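Local atomic coordinates of actin-binding protein, cofilin/tropomyosin family protein, putative (Entamoeba histolytica, PDB entry 4LIZ), a protein that binds actin filaments and stabilises them, and may contribute in this way to phagocytosis and pseudopod formation. Residues A[3-13]-A[29-40]; A[57-65]-A[94-105]. All coordinates share one frame; numbering follows the deposited sequence.

Both segments of contact 1 precede those of contact 2 in the chain, and the two contacts lie about 10 Å apart, centre to centre, on the same mixed sheet. Contact 1 lays the N-terminal segment 3-13 against the hairpin of strands 26-32 and 37-44; contact 2 packs helix 92-108 on strand 60-69. Strands 26-32 and 60-69 are neighbours, joined where F29 N lies 2.8 Å from F62 O, a probable hydrogen bond. The N-terminal segment also reaches helix 92-108, F4 meeting L101 and L6 meeting D104. Together they build one side of the ADF-homology domain; helix 92-108 corresponds to the long helix that contributes to actin binding in relatives, and probably does so here.

Contact 1: A[3-13]-A[29-40]; sequences GFDLSEVAGPV and FGVQTQPNKLVV
The ring of F4 lies flat on the side chain of N36: N36 CB sits 3.4 Å from the ring centroid in a CH-pi contact over the face, and the carboxamide continues the stack with its plane only 14° from that of the ring. F4 CE2 also comes within 3.4 Å of V31 CG1, so the ring joins the turn of the hairpin to its first strand. Beside it the backbones meet directly. D5 N donates to N36 O (2.8 Å) in an almost straight bond, 179° at the hydrogen, and D5 O takes L38 N at 3.1 Å. These two bonds bridge D5 and K37 in parallel sense, a single step of pairing that lays the N-terminal segment along the edge strand 37-44 of the ADF-homology sheet before the chain enters helix 10-17. Inward, packing is close and apolar. L38 lies alongside L6 and crosses V9, its CD1 on L6 CD2 and its CD2 3.8 Å from V9 CG2. V9 CG2 also stands over one face of the F29 ring, toward its rim, while E8 O approaches the ring edge near its plane; P12 meets F29 and V40 farther on. The outer side is loose and wet. Water 1 donates to D5 O and L38 O and accepts from E8 N, filling in where direct pairing stops. D5, its CG anti to the backbone N (chi1 172°), runs alongside the extended aliphatic chain of K37, while its OD1 accepts from S7 N, an Asx turn, and from S7 OG at 2.7 Å. E8 OE2 stays 4.3 Å from K37 NZ, too far for a salt bridge; water 2 donates to this carboxylate and to S7 OG and bonds only weakly to the lysine, and water 3 links E8 OE1 to V40 N.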
loop_
_atom_site.group_PDB
_atom_site.type_symbol
_atom_site.label_atom_id
_atom_site.label_comp_id
_atom_site.label_asym_id
_atom_site.label_seq_id
_atom_site.Cartn_x
_atom_site.Cartn_y
_atom_site.Cartn_z
ATOM N N GLY A 3 4.574 -7.215 -16.949
ATOM C CA GLY A 3 3.571 -7.144 -17.980
ATOM C C GLY A 3 2.265 -6.484 -17.601
ATOM O O GLY A 3 1.307 -6.592 -18.305
ATOM N N PHE A 4 2.214 -5.878 -16.425
ATOM C CA PHE A 4 1.017 -5.201 -15.982
ATOM C C PHE A 4 1.081 -3.725 -16.343
ATOM O O PHE A 4 2.116 -3.153 -16.248
ATOM C CB PHE A 4 0.863 -5.341 -14.456
ATOM C CG PHE A 4 0.117 -6.553 -14.039
ATOM C CD1 PHE A 4 0.701 -7.794 -14.124
ATOM C CD2 PHE A 4 -1.155 -6.470 -13.617
ATOM C CE1 PHE A 4 0.005 -8.912 -13.771
ATOM C CE2 PHE A 4 -1.842 -7.582 -13.254
ATOM C CZ PHE A 4 -1.266 -8.806 -13.335
ATOM N N ASP A 5 -0.065 -3.171 -16.736
ATOM C CA ASP A 5 -0.243 -1.744 -16.946
ATOM C C ASP A 5 -0.381 -1.061 -15.570
ATOM O O ASP A 5 -1.318 -1.313 -14.869
ATOM C CB ASP A 5 -1.469 -1.551 -17.816
ATOM C CG ASP A 5 -1.905 -0.072 -17.972
ATOM O OD1 ASP A 5 -1.247 0.828 -17.513
ATOM O OD2 ASP A 5 -2.900 0.107 -18.701
ATOM N N LEU A 6 0.590 -0.214 -15.303
ATOM C CA LEU A 6 0.656 0.574 -14.026
ATOM C C LEU A 6 0.313 2.040 -14.177
ATOM O O LEU A 6 0.592 2.852 -13.302
ATOM C CB LEU A 6 2.033 0.417 -13.335
ATOM C CG LEU A 6 2.529 -0.972 -13.008
ATOM C CD1 LEU A 6 3.770 -0.906 -12.143
ATOM C CD2 LEU A 6 1.445 -1.850 -12.477
ATOM N N SER A 7 -0.308 2.383 -15.328
ATOM C CA SER A 7 -0.679 3.766 -15.632
ATOM C C SER A 7 -1.496 4.467 -14.541
ATOM O O SER A 7 -1.450 5.724 -14.464
ATOM C CB SER A 7 -1.346 3.846 -16.994
ATOM O OG SER A 7 -2.502 3.166 -17.111
ATOM N N GLU A 8 -2.286 3.745 -13.791
ATOM C CA GLU A 8 -3.148 4.278 -12.730
ATOM C C GLU A 8 -2.446 4.573 -11.422
ATOM O O GLU A 8 -3.051 5.096 -10.508
ATOM C CB GLU A 8 -4.413 3.453 -12.499
ATOM C CG GLU A 8 -5.347 3.288 -13.669
ATOM C CD GLU A 8 -6.086 4.597 -13.876
ATOM O OE1 GLU A 8 -6.692 5.090 -12.893
ATOM O OE2 GLU A 8 -5.996 5.072 -14.982
ATOM N N VAL A 9 -1.199 4.181 -11.274
ATOM C CA VAL A 9 -0.506 4.221 -9.985
ATOM C C VAL A 9 0.076 5.543 -9.575
ATOM O O VAL A 9 -0.021 5.992 -8.461
ATOM C CB VAL A 9 0.550 3.059 -9.882
ATOM C CG1 VAL A 9 1.281 3.119 -8.549
ATOM C CG2 VAL A 9 -0.113 1.718 -10.124
ATOM N N ALA A 10 0.853 6.165 -10.529
ATOM C CA ALA A 10 1.620 7.310 -10.157
ATOM C C ALA A 10 0.806 8.522 -9.642
ATOM O O ALA A 10 1.245 9.249 -8.764
ATOM C CB ALA A 10 2.546 7.720 -11.313
ATOM N N GLY A 11 -0.318 8.707 -10.283
ATOM C CA GLY A 11 -1.161 9.836 -9.901
ATOM C C GLY A 11 -1.591 9.889 -8.448
ATOM O O GLY A 11 -1.352 10.820 -7.676
ATOM N N PRO A 12 -2.257 8.763 -8.037
ATOM C CA PRO A 12 -2.646 8.752 -6.667
ATOM C C PRO A 12 -1.507 8.703 -5.653
ATOM O O PRO A 12 -1.654 9.189 -4.555
ATOM C CB PRO A 12 -3.511 7.446 -6.557
ATOM C CG PRO A 12 -3.946 7.207 -7.925
ATOM C CD PRO A 12 -2.872 7.691 -8.851
ATOM N N VAL A 13 -0.386 8.082 -5.982
ATOM C CA VAL A 13 0.801 8.089 -5.134
ATOM C C VAL A 13 1.280 9.555 -4.873
ATOM O O VAL A 13 1.497 9.911 -3.765
ATOM C CB VAL A 13 1.885 7.172 -5.809
ATOM C CG1 VAL A 13 3.247 7.386 -5.122
ATOM C CG2 VAL A 13 1.447 5.705 -5.725
ATOM N N PHE A 29 -5.009 -0.174 -4.439
ATOM C CA PHE A 29 -5.104 -0.624 -5.764
ATOM C C PHE A 29 -5.523 -2.067 -5.871
ATOM O O PHE A 29 -5.060 -2.914 -5.063
ATOM C CB PHE A 29 -3.737 -0.528 -6.508
ATOM C CG PHE A 29 -3.135 0.873 -6.554
ATOM C CD1 PHE A 29 -3.652 1.789 -7.492
ATOM C CD2 PHE A 29 -2.140 1.298 -5.698
ATOM C CE1 PHE A 29 -3.103 3.050 -7.533
ATOM C CE2 PHE A 29 -1.627 2.592 -5.803
ATOM C CZ PHE A 29 -2.143 3.448 -6.714
ATOM N N GLY A 30 -6.420 -2.313 -6.775
ATOM C CA GLY A 30 -6.761 -3.665 -7.155
ATOM C C GLY A 30 -6.171 -4.055 -8.470
ATOM O O GLY A 30 -5.535 -3.288 -9.204
ATOM N N VAL A 31 -6.267 -5.340 -8.758
ATOM C CA VAL A 31 -5.590 -5.941 -9.884
ATOM C C VAL A 31 -6.605 -6.558 -10.815
ATOM O O VAL A 31 -7.347 -7.465 -10.381
ATOM C CB VAL A 31 -4.516 -6.975 -9.332
ATOM C CG1 VAL A 31 -3.765 -7.631 -10.484
ATOM C CG2 VAL A 31 -3.485 -6.352 -8.480
ATOM N N GLN A 32 -6.633 -6.106 -12.059
ATOM C CA GLN A 32 -7.438 -6.710 -13.129
ATOM C C GLN A 32 -6.508 -7.473 -14.067
ATOM O O GLN A 32 -5.329 -7.219 -14.186
ATOM C CB GLN A 32 -8.192 -5.666 -13.919
ATOM C CG GLN A 32 -9.198 -4.913 -13.084
ATOM C CD GLN A 32 -9.914 -3.811 -13.845
ATOM O OE1 GLN A 32 -9.600 -3.517 -15.030
ATOM N NE2 GLN A 32 -10.849 -3.173 -13.182
ATOM N N THR A 33 -7.088 -8.520 -14.707
ATOM C CA THR A 33 -6.377 -9.303 -15.715
ATOM C C THR A 33 -7.136 -9.239 -17.054
ATOM O O THR A 33 -8.301 -8.785 -17.108
ATOM C CB THR A 33 -6.192 -10.743 -15.244
ATOM O OG1 THR A 33 -7.483 -11.310 -14.999
ATOM C CG2 THR A 33 -5.349 -10.787 -13.942
ATOM N N GLN A 34 -6.422 -9.548 -18.136
ATOM C CA GLN A 34 -7.005 -9.579 -19.508
ATOM C C GLN A 34 -7.843 -8.361 -19.862
ATOM O O GLN A 34 -9.022 -8.478 -20.117
ATOM C CB GLN A 34 -7.833 -10.861 -19.698
ATOM C CG GLN A 34 -7.148 -12.082 -19.115
ATOM C CD GLN A 34 -8.012 -13.320 -19.248
ATOM O OE1 GLN A 34 -9.177 -13.339 -18.816
ATOM N NE2 GLN A 34 -7.457 -14.359 -19.858
ATOM N N PRO A 35 -7.226 -7.186 -19.907
ATOM C CA PRO A 35 -5.779 -6.998 -19.798
ATOM C C PRO A 35 -5.289 -6.777 -18.313
ATOM O O PRO A 35 -6.075 -6.384 -17.439
ATOM C CB PRO A 35 -5.542 -5.743 -20.607
ATOM C CG PRO A 35 -6.799 -4.975 -20.455
ATOM C CD PRO A 35 -7.916 -5.968 -20.314
ATOM N N ASN A 36 -4.036 -7.123 -18.084
ATOM C CA ASN A 36 -3.404 -7.022 -16.757
ATOM C C ASN A 36 -3.147 -5.507 -16.495
ATOM O O ASN A 36 -2.277 -4.917 -17.161
ATOM C CB ASN A 36 -2.092 -7.805 -16.769
ATOM C CG ASN A 36 -2.352 -9.310 -16.923
ATOM O OD1 ASN A 36 -3.454 -9.792 -16.693
ATOM N ND2 ASN A 36 -1.324 -10.025 -17.297
ATOM N N LYS A 37 -3.791 -5.064 -15.414
ATOM C CA LYS A 37 -3.730 -3.630 -15.060
ATOM C C LYS A 37 -4.047 -3.437 -13.582
ATOM O O LYS A 37 -4.879 -4.127 -13.055
ATOM C CB LYS A 37 -4.833 -2.893 -15.891
ATOM C CG LYS A 37 -4.959 -1.450 -15.665
ATOM C CD LYS A 37 -6.087 -0.867 -16.587
ATOM C CE LYS A 37 -5.858 0.624 -16.576
ATOM N NZ LYS A 37 -7.057 1.370 -16.995
ATOM N N LEU A 38 -3.432 -2.429 -12.953
ATOM C CA LEU A 38 -3.869 -1.995 -11.658
ATOM C C LEU A 38 -4.941 -0.886 -11.787
ATOM O O LEU A 38 -4.889 -0.072 -12.732
ATOM C CB LEU A 38 -2.675 -1.433 -10.871
ATOM C CG LEU A 38 -1.996 -2.461 -9.936
ATOM C CD1 LEU A 38 -1.499 -3.595 -10.738
ATOM C CD2 LEU A 38 -0.957 -1.843 -9.118
ATOM N N VAL A 39 -5.855 -0.897 -10.886
ATOM C CA VAL A 39 -6.923 0.118 -10.823
ATOM C C VAL A 39 -7.015 0.637 -9.423
ATOM O O VAL A 39 -6.616 -0.035 -8.435
ATOM C CB VAL A 39 -8.278 -0.458 -11.296
ATOM C CG1 VAL A 39 -8.106 -0.885 -12.792
ATOM C CG2 VAL A 39 -8.818 -1.562 -10.405
ATOM N N VAL A 40 -7.634 1.788 -9.229
ATOM C CA VAL A 40 -7.911 2.267 -7.887
ATOM C C VAL A 40 -9.162 1.610 -7.303
ATOM O O VAL A 40 -10.223 1.735 -7.852
ATOM C CB VAL A 40 -8.130 3.789 -7.878
ATOM C CG1 VAL A 40 -8.623 4.254 -6.534
ATOM C CG2 VAL A 40 -6.844 4.467 -8.220
HETATM O O HOH W 1 -2.701 0.906 -13.969
HETATM O O HOH W 2 -5.016 3.995 -17.194
HETATM O O HOH W 3 -8.429 3.489 -11.431
#

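Contact 2: A[57-65]-A[94-105]; sequences EDALQFAYY and LRAVMSILKGDV
K102 N donates to M98 O at 2.8 Å, a helical bond that fixes the spacing of two residues which both meet the ring of F62. In the ADF-homology fold this is the packing of helix 92-108 on the central sheet: the segment axes of strand 60-65 and helix 94-105 approach to 9.8 Å and run in nearly the same direction, 27° apart. No hydrogen bond crosses between them; the interface is carried by side chains. F62 projects toward the helix and is met from several directions. V105 CG2 stands over one face, offset toward the rim, in a CH-pi contact 4.1 Å from the centroid, whereas L101 CD2 lies at the edge in the ring plane. The backbone of K102 comes in obliquely, its CA near F62 CE2, and its lysine chain then leads away from the strand. M98, a selenomethionine, makes the Met-aromatic contact, also oblique, with SE 3.5 Å from F62 CZ. Its CG is anti to the backbone N (chi1 169°), and bends at the next two torsions carry the selenium to F62 and the methyl to L60. At the other end of the interface the two branches of L60 part: CD1 lies against L94 CD1, with V97 CG1 also near, and approaches the carbonyl oxygen L94 O, which accepts a hydrogen bond from V97 N. Strand 60-69 is itself flanked by strands 26-32 and 76-85, and L60 touches V31 of the former. Packing is tightest at the second branch of L60, where CD2 stands only 3.3 Å from M98 CE.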
loop_
_atom_site.group_PDB
_atom_site.type_symbol
_atom_site.label_atom_id
_atom_site.label_comp_id
_atom_site.label_asym_id
_atom_site.label_seq_id
_atom_site.Cartn_x
_atom_site.Cartn_y
_atom_site.Cartn_z
ATOM N N GLU A 57 -10.632 -10.425 1.096
ATOM C CA GLU A 57 -10.081 -11.748 1.339
ATOM C C GLU A 57 -9.785 -12.540 0.119
ATOM O O GLU A 57 -8.858 -13.390 0.143
ATOM C CB GLU A 57 -11.143 -12.555 2.170
ATOM C CG GLU A 57 -10.521 -13.840 2.748
ATOM C CD GLU A 57 -11.506 -14.882 3.220
ATOM O OE1 GLU A 57 -12.678 -14.526 3.518
ATOM O OE2 GLU A 57 -11.050 -16.052 3.304
ATOM N N ASP A 58 -10.417 -12.281 -0.968
ATOM C CA ASP A 58 -10.202 -12.991 -2.220
ATOM C C ASP A 58 -9.403 -12.300 -3.289
ATOM O O ASP A 58 -9.437 -12.666 -4.465
ATOM C CB ASP A 58 -11.525 -13.498 -2.779
ATOM C CG ASP A 58 -12.398 -12.396 -3.260
ATOM O OD1 ASP A 58 -12.146 -11.234 -2.887
ATOM O OD2 ASP A 58 -13.311 -12.671 -4.054
ATOM N N ALA A 59 -8.635 -11.233 -2.864
ATOM C CA ALA A 59 -7.989 -10.394 -3.812
ATOM C C ALA A 59 -6.477 -10.240 -3.581
ATOM O O ALA A 59 -6.026 -10.325 -2.456
ATOM C CB ALA A 59 -8.652 -8.978 -3.790
ATOM N N LEU A 60 -5.830 -9.885 -4.663
ATOM C CA LEU A 60 -4.423 -9.379 -4.653
ATOM C C LEU A 60 -4.523 -7.835 -4.759
ATOM O O LEU A 60 -5.086 -7.340 -5.732
ATOM C CB LEU A 60 -3.683 -9.969 -5.873
ATOM C CG LEU A 60 -2.177 -9.872 -5.737
ATOM C CD1 LEU A 60 -1.399 -10.438 -6.966
ATOM C CD2 LEU A 60 -1.733 -8.493 -5.754
ATOM N N GLN A 61 -3.978 -7.134 -3.801
ATOM C CA GLN A 61 -4.087 -5.657 -3.753
ATOM C C GLN A 61 -2.798 -5.030 -3.290
ATOM O O GLN A 61 -1.900 -5.740 -2.766
ATOM C CB GLN A 61 -5.266 -5.240 -2.889
ATOM C CG GLN A 61 -6.656 -5.621 -3.408
ATOM C CD GLN A 61 -7.706 -5.535 -2.360
ATOM O OE1 GLN A 61 -7.762 -6.308 -1.439
ATOM N NE2 GLN A 61 -8.474 -4.447 -2.422
ATOM N N PHE A 62 -2.632 -3.723 -3.443
ATOM C CA PHE A 62 -1.581 -2.956 -2.888
ATOM C C PHE A 62 -2.095 -1.750 -2.172
ATOM O O PHE A 62 -3.178 -1.290 -2.590
ATOM C CB PHE A 62 -0.566 -2.500 -3.950
ATOM C CG PHE A 62 0.081 -3.660 -4.711
ATOM C CD1 PHE A 62 -0.429 -4.118 -5.893
ATOM C CD2 PHE A 62 1.235 -4.196 -4.197
ATOM C CE1 PHE A 62 0.131 -5.254 -6.558
ATOM C CE2 PHE A 62 1.830 -5.226 -4.894
ATOM C CZ PHE A 62 1.296 -5.715 -6.008
ATOM N N ALA A 63 -1.468 -1.211 -1.215
ATOM C CA ALA A 63 -1.912 -0.040 -0.560
ATOM C C ALA A 63 -0.773 0.836 -0.228
ATOM O O ALA A 63 0.392 0.431 0.008
ATOM C CB ALA A 63 -2.780 -0.339 0.678
ATOM N N TYR A 64 -1.021 2.141 -0.094
ATOM C CA TYR A 64 -0.059 3.138 0.205
ATOM C C TYR A 64 -0.691 4.276 0.989
ATOM O O TYR A 64 -1.709 4.786 0.532
ATOM C CB TYR A 64 0.556 3.667 -1.128
ATOM C CG TYR A 64 1.670 4.668 -0.952
ATOM C CD1 TYR A 64 2.882 4.343 -0.409
ATOM C CD2 TYR A 64 1.495 5.959 -1.445
ATOM C CE1 TYR A 64 3.929 5.247 -0.333
ATOM C CE2 TYR A 64 2.553 6.904 -1.395
ATOM C CZ TYR A 64 3.750 6.526 -0.833
ATOM O OH TYR A 64 4.882 7.398 -0.836
ATOM N N TYR A 65 -0.173 4.627 2.147
ATOM C CA TYR A 65 -0.745 5.689 2.951
ATOM C C TYR A 65 0.309 6.478 3.731
ATOM O O TYR A 65 1.381 6.028 3.946
ATOM C CB TYR A 65 -1.853 5.165 3.902
ATOM C CG TYR A 65 -1.415 4.296 5.058
ATOM C CD1 TYR A 65 -1.171 4.820 6.285
ATOM C CD2 TYR A 65 -1.262 2.949 4.888
ATOM C CE1 TYR A 65 -0.775 4.025 7.327
ATOM C CE2 TYR A 65 -0.889 2.140 5.931
ATOM C CZ TYR A 65 -0.639 2.698 7.139
ATOM O OH TYR A 65 -0.237 1.952 8.190
ATOM N N LEU A 94 -2.330 -16.220 -10.005
ATOM C CA LEU A 94 -2.352 -14.827 -9.635
ATOM C C LEU A 94 -1.434 -14.628 -8.382
ATOM O O LEU A 94 -0.666 -13.675 -8.266
ATOM C CB LEU A 94 -3.810 -14.404 -9.272
ATOM C CG LEU A 94 -3.995 -12.957 -8.742
ATOM C CD1 LEU A 94 -3.614 -11.967 -9.770
ATOM C CD2 LEU A 94 -5.424 -12.769 -8.241
ATOM N N ARG A 95 -1.488 -15.478 -7.355
ATOM C CA ARG A 95 -0.554 -15.436 -6.242
ATOM C C ARG A 95 0.937 -15.390 -6.678
ATOM O O ARG A 95 1.707 -14.665 -6.114
ATOM C CB ARG A 95 -0.783 -16.663 -5.315
ATOM C CG ARG A 95 -2.170 -16.874 -4.700
ATOM C CD ARG A 95 -2.150 -18.088 -3.695
ATOM N NE ARG A 95 -3.407 -18.178 -3.042
ATOM C CZ ARG A 95 -3.677 -17.450 -1.956
ATOM N NH1 ARG A 95 -2.750 -16.763 -1.426
ATOM N NH2 ARG A 95 -4.831 -17.594 -1.350
ATOM N N ALA A 96 1.181 -16.187 -7.695
ATOM C CA ALA A 96 2.595 -16.302 -8.162
ATOM C C ALA A 96 3.123 -15.066 -8.765
ATOM O O ALA A 96 4.368 -14.932 -8.785
ATOM C CB ALA A 96 2.797 -17.515 -9.029
ATOM N N VAL A 97 2.283 -14.214 -9.331
ATOM C CA VAL A 97 2.761 -12.958 -9.960
ATOM C C VAL A 97 3.085 -11.900 -8.945
ATOM O O VAL A 97 3.675 -10.867 -9.273
ATOM C CB VAL A 97 1.809 -12.454 -11.050
ATOM C CG1 VAL A 97 0.696 -11.589 -10.449
ATOM C CG2 VAL A 97 2.578 -11.763 -12.127
HETATM N N MSE A 98 2.731 -12.071 -7.689
HETATM C CA MSE A 98 2.869 -11.076 -6.685
HETATM C C MSE A 98 4.233 -10.458 -6.611
HETATM O O MSE A 98 4.446 -9.230 -6.616
HETATM C CB MSE A 98 2.381 -11.492 -5.317
HETATM C CG MSE A 98 2.738 -10.563 -4.202
HETATM SE SE MSE A 98 1.923 -8.801 -4.483
HETATM C CE MSE A 98 0.408 -8.896 -3.267
ATOM N N SER A 99 5.313 -11.269 -6.540
ATOM C CA SER A 99 6.541 -10.624 -6.307
ATOM C C SER A 99 7.006 -9.801 -7.521
ATOM O O SER A 99 7.594 -8.716 -7.316
ATOM C CB SER A 99 7.713 -11.648 -5.953
ATOM O OG SER A 99 7.488 -12.236 -4.670
ATOM N N ILE A 100 6.886 -10.308 -8.731
ATOM C CA ILE A 100 7.356 -9.580 -9.932
ATOM C C ILE A 100 6.456 -8.288 -10.070
ATOM O O ILE A 100 7.000 -7.203 -10.360
ATOM C CB ILE A 100 7.394 -10.423 -11.187
ATOM C CG1 ILE A 100 8.189 -9.757 -12.252
ATOM C CG2 ILE A 100 6.084 -10.915 -11.627
ATOM C CD1 ILE A 100 8.527 -10.631 -13.411
ATOM N N LEU A 101 5.159 -8.424 -9.784
ATOM C CA LEU A 101 4.259 -7.238 -9.919
ATOM C C LEU A 101 4.669 -6.257 -8.838
ATOM O O LEU A 101 4.737 -5.029 -9.073
ATOM C CB LEU A 101 2.895 -7.682 -9.773
ATOM C CG LEU A 101 1.798 -6.568 -9.779
ATOM C CD1 LEU A 101 1.945 -5.680 -10.983
ATOM C CD2 LEU A 101 0.450 -7.229 -9.737
ATOM N N LYS A 102 4.860 -6.670 -7.604
ATOM C CA LYS A 102 5.284 -5.842 -6.470
ATOM C C LYS A 102 6.545 -5.048 -6.815
ATOM O O LYS A 102 6.659 -3.880 -6.478
ATOM C CB LYS A 102 5.511 -6.749 -5.249
ATOM C CG LYS A 102 5.918 -6.042 -4.028
ATOM C CD LYS A 102 6.520 -7.098 -2.969
ATOM C CE LYS A 102 5.571 -8.161 -2.598
ATOM N NZ LYS A 102 6.113 -9.020 -1.517
ATOM N N GLY A 103 7.521 -5.693 -7.470
ATOM C CA GLY A 103 8.732 -5.021 -7.826
ATOM C C GLY A 103 8.438 -3.866 -8.769
ATOM O O GLY A 103 9.041 -2.769 -8.624
ATOM N N ASP A 104 7.597 -4.092 -9.753
ATOM C CA ASP A 104 7.213 -3.033 -10.737
ATOM C C ASP A 104 6.493 -1.925 -9.945
ATOM O O ASP A 104 6.746 -0.706 -10.195
ATOM C CB ASP A 104 6.363 -3.570 -11.771
ATOM C CG ASP A 104 7.097 -4.410 -12.837
ATOM O OD1 ASP A 104 8.331 -4.480 -12.811
ATOM O OD2 ASP A 104 6.358 -4.868 -13.682
ATOM N N VAL A 105 5.581 -2.253 -9.048
ATOM C CA VAL A 105 4.842 -1.259 -8.302
ATOM C C VAL A 105 5.773 -0.425 -7.449
ATOM O O VAL A 105 5.654 0.801 -7.379
ATOM C CB VAL A 105 3.755 -1.914 -7.451
ATOM C CG1 VAL A 105 3.148 -0.929 -6.403
ATOM C CG2 VAL A 105 2.688 -2.541 -8.301
#